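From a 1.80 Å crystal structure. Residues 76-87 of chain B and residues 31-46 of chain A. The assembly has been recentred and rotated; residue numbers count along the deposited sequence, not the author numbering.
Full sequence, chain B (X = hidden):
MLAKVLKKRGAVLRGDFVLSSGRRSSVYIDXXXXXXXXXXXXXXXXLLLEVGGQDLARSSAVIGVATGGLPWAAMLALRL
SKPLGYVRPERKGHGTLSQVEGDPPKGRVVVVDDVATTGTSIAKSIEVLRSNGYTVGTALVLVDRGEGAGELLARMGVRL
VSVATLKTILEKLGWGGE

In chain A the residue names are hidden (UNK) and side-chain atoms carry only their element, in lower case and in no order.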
ATOM      1  N   LEU B  76       8.145  -2.119  -5.552  1.00  7.44           N
ATOM      2  CA  LEU B  76       9.596  -2.045  -5.714  1.00  7.54           C
ATOM      3  C   LEU B  76      10.258  -3.073  -4.800  1.00  7.62           C
ATOM      4  O   LEU B  76      11.195  -3.764  -5.205  1.00  7.49           O
ATOM      5  CB  LEU B  76      10.114  -0.639  -5.379  1.00  8.40           C
ATOM      6  CG  LEU B  76       9.824   0.481  -6.387  1.00  8.86           C
ATOM      7  CD1 LEU B  76      10.313   1.812  -5.828  1.00  8.51           C
ATOM      8  CD2 LEU B  76      10.526   0.176  -7.717  1.00 11.52           C
ATOM      9  N   ALA B  77       9.767  -3.183  -3.566  1.00  7.44           N
ATOM     10  CA  ALA B  77      10.331  -4.142  -2.626  1.00  8.25           C
ATOM     11  C   ALA B  77      10.235  -5.557  -3.192  1.00  8.14           C
ATOM     12  O   ALA B  77      11.192  -6.332  -3.120  1.00  9.88           O
ATOM     13  CB  ALA B  77       9.607  -4.058  -1.280  1.00  7.78           C
ATOM     14  N   LEU B  78       9.081  -5.894  -3.757  1.00  8.13           N
ATOM     15  CA  LEU B  78       8.884  -7.217  -4.325  1.00 10.58           C
ATOM     16  C   LEU B  78       9.820  -7.459  -5.503  1.00 11.72           C
ATOM     17  O   LEU B  78      10.450  -8.516  -5.594  1.00 10.56           O
ATOM     18  CB  LEU B  78       7.437  -7.387  -4.787  1.00 11.87           C
ATOM     19  CG  LEU B  78       7.078  -8.780  -5.304  1.00 11.79           C
ATOM     20  CD1 LEU B  78       7.224  -9.782  -4.170  1.00 12.03           C
ATOM     21  CD2 LEU B  78       5.648  -8.785  -5.842  1.00 12.51           C
ATOM     22  N   ARG B  79       9.920  -6.484  -6.401  1.00 11.33           N
ATOM     23  CA  ARG B  79      10.784  -6.644  -7.566  1.00 12.57           C
ATOM     24  C   ARG B  79      12.257  -6.752  -7.202  1.00 12.82           C
ATOM     25  O   ARG B  79      13.026  -7.387  -7.922  1.00 13.69           O
ATOM     26  CB  ARG B  79      10.583  -5.492  -8.554  1.00 15.17           C
ATOM     27  CG  ARG B  79       9.285  -5.593  -9.341  1.00 19.02           C
ATOM     28  CD  ARG B  79       9.240  -4.605 -10.493  1.00 22.43           C
ATOM     29  NE  ARG B  79      10.369  -4.772 -11.404  1.00 24.81           N
ATOM     30  CZ  ARG B  79      10.524  -4.087 -12.533  1.00 25.94           C
ATOM     31  NH1 ARG B  79       9.618  -3.190 -12.892  1.00 26.62           N
ATOM     32  NH2 ARG B  79      11.585  -4.296 -13.300  1.00 27.96           N
ATOM     33  N   LEU B  80      12.652  -6.084  -6.103  1.00 10.22           N
ATOM     34  CA  LEU B  80      14.019  -6.110  -5.595  1.00 11.01           C
ATOM     35  C   LEU B  80      14.293  -7.178  -4.537  1.00 10.52           C
ATOM     36  O   LEU B  80      15.435  -7.313  -4.083  1.00 10.03           O
ATOM     37  CB  LEU B  80      14.374  -4.744  -5.000  1.00 10.99           C
ATOM     38  CG  LEU B  80      14.399  -3.554  -5.958  1.00 11.33           C
ATOM     39  CD1 LEU B  80      14.384  -2.253  -5.161  1.00 13.41           C
ATOM     40  CD2 LEU B  80      15.636  -3.636  -6.838  1.00 15.71           C
ATOM     41  N   SER B  81      13.373  -8.094  -4.185  1.00 10.66           N
ATOM     42  CA  SER B  81      13.568  -9.128  -3.169  1.00 12.34           C
ATOM     43  C   SER B  81      14.026  -8.480  -1.868  1.00 12.42           C
ATOM     44  O   SER B  81      14.848  -9.037  -1.139  1.00 11.70           O
ATOM     45  CB  SER B  81      14.619 -10.146  -3.628  1.00 14.31           C
ATOM     46  OG  SER B  81      14.230 -10.759  -4.840  1.00 20.40           O
ATOM     47  N   LYS B  82      13.463  -7.299  -1.567  1.00 10.68           N
ATOM     48  CA  LYS B  82      13.845  -6.597  -0.347  1.00 10.52           C
ATOM     49  C   LYS B  82      12.717  -6.430   0.660  1.00  9.99           C
ATOM     50  O   LYS B  82      11.545  -6.527   0.318  1.00  9.33           O
ATOM     51  CB  LYS B  82      14.381  -5.209  -0.699  1.00 13.27           C
ATOM     52  CG  LYS B  82      15.686  -5.215  -1.473  1.00 12.80           C
ATOM     53  CD  LYS B  82      16.137  -3.797  -1.781  1.00 15.18           C
ATOM     54  CE  LYS B  82      17.520  -3.776  -2.427  1.00 15.43           C
ATOM     55  NZ  LYS B  82      18.603  -4.277  -1.524  1.00 13.71           N
ATOM     56  N   PRO B  83      13.072  -6.194   1.933  1.00 10.61           N
ATOM     57  CA  PRO B  83      12.067  -6.000   2.981  1.00  9.49           C
ATOM     58  C   PRO B  83      11.312  -4.696   2.696  1.00 10.13           C
ATOM     59  O   PRO B  83      11.843  -3.786   2.053  1.00  9.08           O
ATOM     60  CB  PRO B  83      12.903  -5.876   4.252  1.00 10.33           C
ATOM     61  CG  PRO B  83      14.129  -6.668   3.954  1.00 10.49           C
ATOM     62  CD  PRO B  83      14.423  -6.314   2.509  1.00  9.90           C
ATOM     63  N   LEU B  84      10.081  -4.612   3.189  1.00  8.87           N
ATOM     64  CA  LEU B  84       9.254  -3.424   3.025  1.00  8.94           C
ATOM     65  C   LEU B  84       8.906  -2.865   4.389  1.00  9.37           C
ATOM     66  O   LEU B  84       8.758  -3.608   5.355  1.00 11.44           O
ATOM     67  CB  LEU B  84       7.940  -3.768   2.318  1.00  8.83           C
ATOM     68  CG  LEU B  84       6.922  -2.624   2.264  1.00  7.79           C
ATOM     69  CD1 LEU B  84       7.400  -1.558   1.281  1.00  8.31           C
ATOM     70  CD2 LEU B  84       5.567  -3.160   1.843  1.00  8.50           C
ATOM     71  N   GLY B  85       8.772  -1.550   4.457  1.00  9.23           N
ATOM     72  CA  GLY B  85       8.386  -0.899   5.690  1.00  9.01           C
ATOM     73  C   GLY B  85       7.631   0.342   5.266  1.00 10.09           C
ATOM     74  O   GLY B  85       7.671   0.715   4.094  1.00  8.48           O
ATOM     75  N   TYR B  86       6.910   0.971   6.186  1.00  9.40           N
ATOM     76  CA  TYR B  86       6.215   2.196   5.834  1.00  9.85           C
ATOM     77  C   TYR B  86       5.826   2.988   7.058  1.00  9.19           C
ATOM     78  O   TYR B  86       5.689   2.448   8.153  1.00  9.53           O
ATOM     79  CB  TYR B  86       4.999   1.913   4.930  1.00 10.05           C
ATOM     80  CG  TYR B  86       3.822   1.205   5.565  1.00 11.35           C
ATOM     81  CD1 TYR B  86       2.834   1.920   6.247  1.00 10.50           C
ATOM     82  CD2 TYR B  86       3.663  -0.172   5.424  1.00 11.11           C
ATOM     83  CE1 TYR B  86       1.707   1.274   6.764  1.00 11.72           C
ATOM     84  CE2 TYR B  86       2.545  -0.825   5.938  1.00 11.89           C
ATOM     85  CZ  TYR B  86       1.571  -0.095   6.603  1.00 11.66           C
ATOM     86  OH  TYR B  86       0.453  -0.736   7.087  1.00 15.06           O
ATOM     87  N   VAL B  87       5.696   4.290   6.860  1.00 12.01           N
ATOM     88  CA  VAL B  87       5.346   5.201   7.930  1.00 12.50           C
ATOM     89  C   VAL B  87       4.052   5.916   7.593  1.00 14.24           C
ATOM     90  O   VAL B  87       3.796   6.249   6.441  1.00 14.81           O
ATOM     91  CB  VAL B  87       6.446   6.264   8.128  1.00 12.88           C
ATOM     92  CG1 VAL B  87       6.043   7.234   9.231  1.00 13.82           C
ATOM     93  CG2 VAL B  87       7.761   5.587   8.468  1.00 10.88           C
TER
ATOM     94  N   UNK A  31      -0.224  -8.278  11.103  1.00 20.84           N
ATOM     95  CA  UNK A  31       0.242  -8.864   9.856  1.00 17.66           C
ATOM     96  C   UNK A  31       1.254  -7.971   9.139  1.00 14.80           C
ATOM     97  O   UNK A  31       1.996  -8.428   8.269  1.00 11.91           O
ATOM     98  c   UNK A  31      -1.790 -11.207  11.089  1.00 28.47           C
ATOM     99 se   UNK A  31      -0.951 -11.879   9.641  1.00 30.81          SE
ATOM    100  c   UNK A  31      -1.072 -10.543   8.412  1.00 27.57           C
ATOM    101  c   UNK A  31      -0.960  -9.126   8.947  1.00 20.23           C
ATOM    102  N   UNK A  32       1.282  -6.695   9.505  1.00 13.00           N
ATOM    103  CA  UNK A  32       2.210  -5.761   8.877  1.00 11.10           C
ATOM    104  C   UNK A  32       3.659  -6.174   9.119  1.00 10.21           C
ATOM    105  O   UNK A  32       4.537  -5.890   8.306  1.00  8.89           O
ATOM    106  n   UNK A  32       0.435  -1.809  13.371  1.00 13.14           N
ATOM    107  c   UNK A  32       0.613  -3.758   9.043  1.00 11.88           C
ATOM    108  n   UNK A  32       0.477  -2.574  11.203  1.00 12.26           N
ATOM    109  c   UNK A  32       1.975  -4.344   9.410  1.00 10.82           C
ATOM    110  c   UNK A  32       0.372  -2.432   9.754  1.00 11.07           C
ATOM    111  c   UNK A  32       0.304  -1.581  12.071  1.00 13.99           C
ATOM    112  n   UNK A  32       0.011  -0.360  11.643  1.00 13.30           N
ATOM    113  N   UNK A  33       3.910  -6.853  10.232  1.00 10.56           N
ATOM    114  CA  UNK A  33       5.269  -7.270  10.547  1.00 10.94           C
ATOM    115  C   UNK A  33       5.846  -8.293   9.573  1.00 10.80           C
ATOM    116  O   UNK A  33       7.051  -8.512   9.542  1.00 10.47           O
ATOM    117  c   UNK A  33       5.118  -7.248  14.417  1.00 17.16           C
ATOM    118  c   UNK A  33       7.313  -6.536  15.291  1.00 20.94           C
ATOM    119  n   UNK A  33       6.903  -5.274  15.362  1.00 21.28           N
ATOM    120  n   UNK A  33       6.493  -7.485  14.848  1.00 18.53           N
ATOM    121  c   UNK A  33       5.336  -7.789  11.982  1.00 11.52           C
ATOM    122  c   UNK A  33       5.027  -6.707  13.009  1.00 15.11           C
ATOM    123  n   UNK A  33       8.542  -6.848  15.684  1.00 21.25           N
ATOM    124  N   UNK A  34       4.996  -8.910   8.761  1.00 10.79           N
ATOM    125  CA  UNK A  34       5.491  -9.875   7.789  1.00 10.21           C
ATOM    126  C   UNK A  34       6.162  -9.158   6.617  1.00  9.97           C
ATOM    127  O   UNK A  34       6.988  -9.737   5.909  1.00 10.09           O
ATOM    128  c   UNK A  34       4.473 -12.424   9.083  1.00 14.25           C
ATOM    129  c   UNK A  34       4.347 -10.727   7.248  1.00 10.73           C
ATOM    130  c   UNK A  34       3.545 -11.537   8.262  1.00 12.82           C
ATOM    131  c   UNK A  34       2.541 -12.390   7.508  1.00 13.23           C
ATOM    132  N   UNK A  35       5.800  -7.896   6.415  1.00  8.90           N
ATOM    133  CA  UNK A  35       6.338  -7.121   5.296  1.00  9.39           C
ATOM    134  C   UNK A  35       7.825  -6.811   5.387  1.00  8.26           C
ATOM    135  O   UNK A  35       8.494  -6.652   4.366  1.00  9.19           O
ATOM    136  c   UNK A  35       5.554  -5.811   5.152  1.00  9.59           C
ATOM    137  c   UNK A  35       3.886  -6.565   3.458  1.00 11.08           C
ATOM    138  c   UNK A  35       4.062  -5.989   4.859  1.00 10.04           C
ATOM    139  c   UNK A  35       3.347  -4.655   4.989  1.00 10.95           C
ATOM    140  N   UNK A  36       8.344  -6.741   6.607  1.00  8.10           N
ATOM    141  CA  UNK A  36       9.751  -6.424   6.786  1.00  9.55           C
ATOM    142  C   UNK A  36      10.726  -7.573   6.578  1.00 11.01           C
ATOM    143  O   UNK A  36      11.883  -7.474   6.974  1.00 12.87           O
ATOM    144  N   UNK A  37      10.268  -8.659   5.963  1.00 10.65           N
ATOM    145  CA  UNK A  37      11.130  -9.815   5.702  1.00 11.77           C
ATOM    146  C   UNK A  37      10.645 -10.501   4.427  1.00 12.30           C
ATOM    147  O   UNK A  37       9.552 -11.060   4.401  1.00 12.13           O
ATOM    148  o   UNK A  37      11.625 -13.092   6.704  1.00 19.16           O
ATOM    149  o   UNK A  37      13.288 -11.652   6.709  1.00 18.19           O
ATOM    150  c   UNK A  37      12.065 -11.925   6.757  1.00 17.27           C
ATOM    151  c   UNK A  37      11.070 -10.789   6.883  1.00 13.51           C
ATOM    152  N   UNK A  38      11.454 -10.458   3.370  1.00 13.03           N
ATOM    153  CA  UNK A  38      11.063 -11.060   2.098  1.00 13.60           C
ATOM    154  C   UNK A  38      10.654 -12.520   2.263  1.00 13.71           C
ATOM    155  O   UNK A  38       9.688 -12.968   1.657  1.00 14.31           O
ATOM    156  o   UNK A  38      11.157 -13.481  -1.335  1.00 20.91           O
ATOM    157  c   UNK A  38      12.206 -10.939   1.078  1.00 14.93           C
ATOM    158  o   UNK A  38      12.678 -13.605   0.236  1.00 19.78           O
ATOM    159  c   UNK A  38      11.901 -12.946  -0.485  1.00 18.98           C
ATOM    160  c   UNK A  38      11.879 -11.428  -0.342  1.00 15.93           C
ATOM    161  N   UNK A  39      11.375 -13.255   3.099  1.00 14.16           N
ATOM    162  CA  UNK A  39      11.052 -14.657   3.309  1.00 15.55           C
ATOM    163  C   UNK A  39       9.622 -14.800   3.810  1.00 14.32           C
ATOM    164  O   UNK A  39       8.864 -15.648   3.335  1.00 15.69           O
ATOM    165  c   UNK A  39      12.016 -15.279   4.323  1.00 17.87           C
ATOM    166  o   UNK A  39      11.625 -16.601   4.642  1.00 23.39           O
ATOM    167  N   UNK A  40       9.257 -13.947   4.760  1.00 12.06           N
ATOM    168  CA  UNK A  40       7.931 -13.984   5.352  1.00 12.01           C
ATOM    169  C   UNK A  40       6.818 -13.512   4.431  1.00 11.86           C
ATOM    170  O   UNK A  40       5.798 -14.193   4.296  1.00 12.14           O
ATOM    171  c   UNK A  40       7.927 -13.164   6.645  1.00 12.17           C
ATOM    172  o   UNK A  40       8.878 -13.692   7.558  1.00 14.99           O
ATOM    173  N   UNK A  41       6.984 -12.361   3.788  1.00 11.31           N
ATOM    174  CA  UNK A  41       5.901 -11.915   2.926  1.00 11.28           C
ATOM    175  C   UNK A  41       5.737 -12.788   1.688  1.00 11.71           C
ATOM    176  O   UNK A  41       4.635 -12.895   1.152  1.00 10.43           O
ATOM    177  c   UNK A  41       8.012  -8.966   2.028  1.00  8.57           C
ATOM    178  c   UNK A  41       7.211 -10.441   0.327  1.00  7.73           C
ATOM    179  o   UNK A  41       9.954  -8.390  -1.019  1.00 12.55           O
ATOM    180  c   UNK A  41       6.019 -10.414   2.572  1.00 11.05           C
ATOM    181  c   UNK A  41       7.124  -9.965   1.635  1.00  8.51           C
ATOM    182  c   UNK A  41       8.158  -9.922  -0.572  1.00 10.08           C
ATOM    183  c   UNK A  41       8.952  -8.442   1.147  1.00  9.74           C
ATOM    184  c   UNK A  41       9.021  -8.920  -0.152  1.00 11.81           C
ATOM    185  N   UNK A  42       6.813 -13.441   1.253  1.00 11.04           N
ATOM    186  CA  UNK A  42       6.718 -14.312   0.089  1.00 13.26           C
ATOM    187  C   UNK A  42       5.876 -15.539   0.411  1.00 12.67           C
ATOM    188  O   UNK A  42       5.099 -16.000  -0.428  1.00 13.69           O
ATOM    189  o   UNK A  42       8.732 -13.680  -1.079  1.00 21.31           O
ATOM    190  c   UNK A  42       8.104 -14.741  -0.384  1.00 15.52           C
ATOM    191  N   UNK A  43       6.029 -16.067   1.622  1.00 12.19           N
ATOM    192  CA  UNK A  43       5.249 -17.225   2.040  1.00 12.31           C
ATOM    193  C   UNK A  43       3.781 -16.805   2.076  1.00 11.08           C
ATOM    194  O   UNK A  43       2.898 -17.521   1.599  1.00 10.80           O
ATOM    195  c   UNK A  43       7.096 -18.249   3.404  1.00 16.12           C
ATOM    196  c   UNK A  43       5.676 -17.714   3.452  1.00 14.88           C
ATOM    197  c   UNK A  43       4.729 -18.795   3.945  1.00 18.21           C
ATOM    198  N   UNK A  44       3.536 -15.620   2.625  1.00  9.67           N
ATOM    199  CA  UNK A  44       2.184 -15.083   2.741  1.00 10.33           C
ATOM    200  C   UNK A  44       1.551 -14.878   1.374  1.00  9.88           C
ATOM    201  O   UNK A  44       0.392 -15.227   1.165  1.00  9.72           O
ATOM    202  c   UNK A  44       2.212 -13.755   3.500  1.00 11.16           C
ATOM    203  N   UNK A  45       2.312 -14.307   0.448  1.00  9.39           N
ATOM    204  CA  UNK A  45       1.801 -14.059  -0.890  1.00  9.16           C
ATOM    205  C   UNK A  45       1.447 -15.359  -1.596  1.00 10.43           C
ATOM    206  O   UNK A  45       0.414 -15.446  -2.260  1.00  9.35           O
ATOM    207  c   UNK A  45       2.967 -11.795  -1.391  1.00 11.36           C
ATOM    208  c   UNK A  45       4.078 -11.206  -2.237  1.00 12.71           C
ATOM    209  c   UNK A  45       1.652 -11.063  -1.655  1.00 12.47           C
ATOM    210  c   UNK A  45       2.823 -13.281  -1.722  1.00 10.53           C
ATOM    211  N   UNK A  46       2.300 -16.368  -1.455  1.00  9.92           N
ATOM    212  CA  UNK A  46       2.032 -17.641  -2.103  1.00 11.40           C
ATOM    213  C   UNK A  46       0.759 -18.274  -1.560  1.00 11.34           C
ATOM    214  O   UNK A  46      -0.020 -18.862  -2.312  1.00  9.26           O
ATOM    215  o   UNK A  46       4.300 -17.536  -3.763  1.00 18.01           O
ATOM    216  c   UNK A  46       3.213 -18.598  -1.930  1.00 12.81           C
ATOM    217  o   UNK A  46       5.572 -18.361  -2.177  1.00 22.31           O
ATOM    218  c   UNK A  46       4.451 -18.129  -2.672  1.00 15.45           C
TER
HETATM  219  O   HOH W   1      -1.323   0.771   8.858  1.00  7.97           O

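Position 31 of chain A carries an unbranched chain of two carbons, a selenium and a carbon; it is buried and out of reach of chain B. Selenium identifies selenomethionine, M31(A). Position 32 has three carbons, a nitrogen, then a carbon bearing two more nitrogens, and its third carbon meets the hydroxyl of Y86(B): a guanidinium, hence R32(A). Its CD lies 3.2 Å from Y86(B) OH, and a water joins its NH1 to that same hydroxyl. Position 33 repeats this pattern but points away from chain B, and is R33(A).

Position 34 has four carbons forked at the second, which marks leucine; L34(A) is buried facing away. Position 35 has the same fork, its tips meeting L84(B) and Y86(B), giving L35(A). Its CD2 lies 4.1 Å from L84(B) CD2 and its CD1 4.0 Å from Y86(B) CE2, at the ring edge, so an apolar side chain suits both neighbours. Position 36 has no side-chain atoms, and its backbone meets P83(B) and L84(B): G36(A). Its bare CA comes close to the L84(B) carbonyl, 3.3 Å from L84(B) O in a CA-H...O contact, while its O lies 3.3 Å from P83(B) CB.

Position 37 has two carbons, the second carrying two oxygens: D37(A), the N-cap of the following helix. Position 38 adds one carbon before its carboxylate and packs against S81(B), so it is E38(A); its CG lies 3.9 Å from S81(B) O. Positions 39 and 40 each have one carbon and one oxygen, and no branch, and are S39(A) and S40(A). The first is exposed; the second donates from both N and OG to D37(A) OD2, fastening the cap.

Position 41 has one carbon, then a six-carbon ring bearing an oxygen that meets the backbone carbonyl of K82(B): Y41(A). Its OH donates to K82(B) O at 2.8 Å, a reach that suits a long phenol. Position 42, one carbon and one oxygen, is S42(A), whose OG donates to E38(A) OE2 at a very short 2.4 Å. Position 43, a carbon carrying two carbons, is V43(A), and position 44, a single carbon, is A44(A); neither touches chain B. Position 45, four carbons forked at the second, points toward chain B and meets apolar L78(B), which suits leucine, L45(A); its CD1 lies 4.0 Å from L78(B) CD1. Position 46, two carbons of which the second carries two oxygens, is D46(A), exposed and out of reach.

The contact rests on two hydrogen bonds supported by apolar packing. L84(B) N donates to L35(A) O at 2.8 Å, holding the start of the strand against the turn, while Y41(A) reaches from its helix to the carbonyl of K82(B). L78(B) packs against Y41(A) and L45(A), and L84(B) and Y86(B) pack against L35(A).

Chain A 31-46: MRRLLGDESSYSVALD
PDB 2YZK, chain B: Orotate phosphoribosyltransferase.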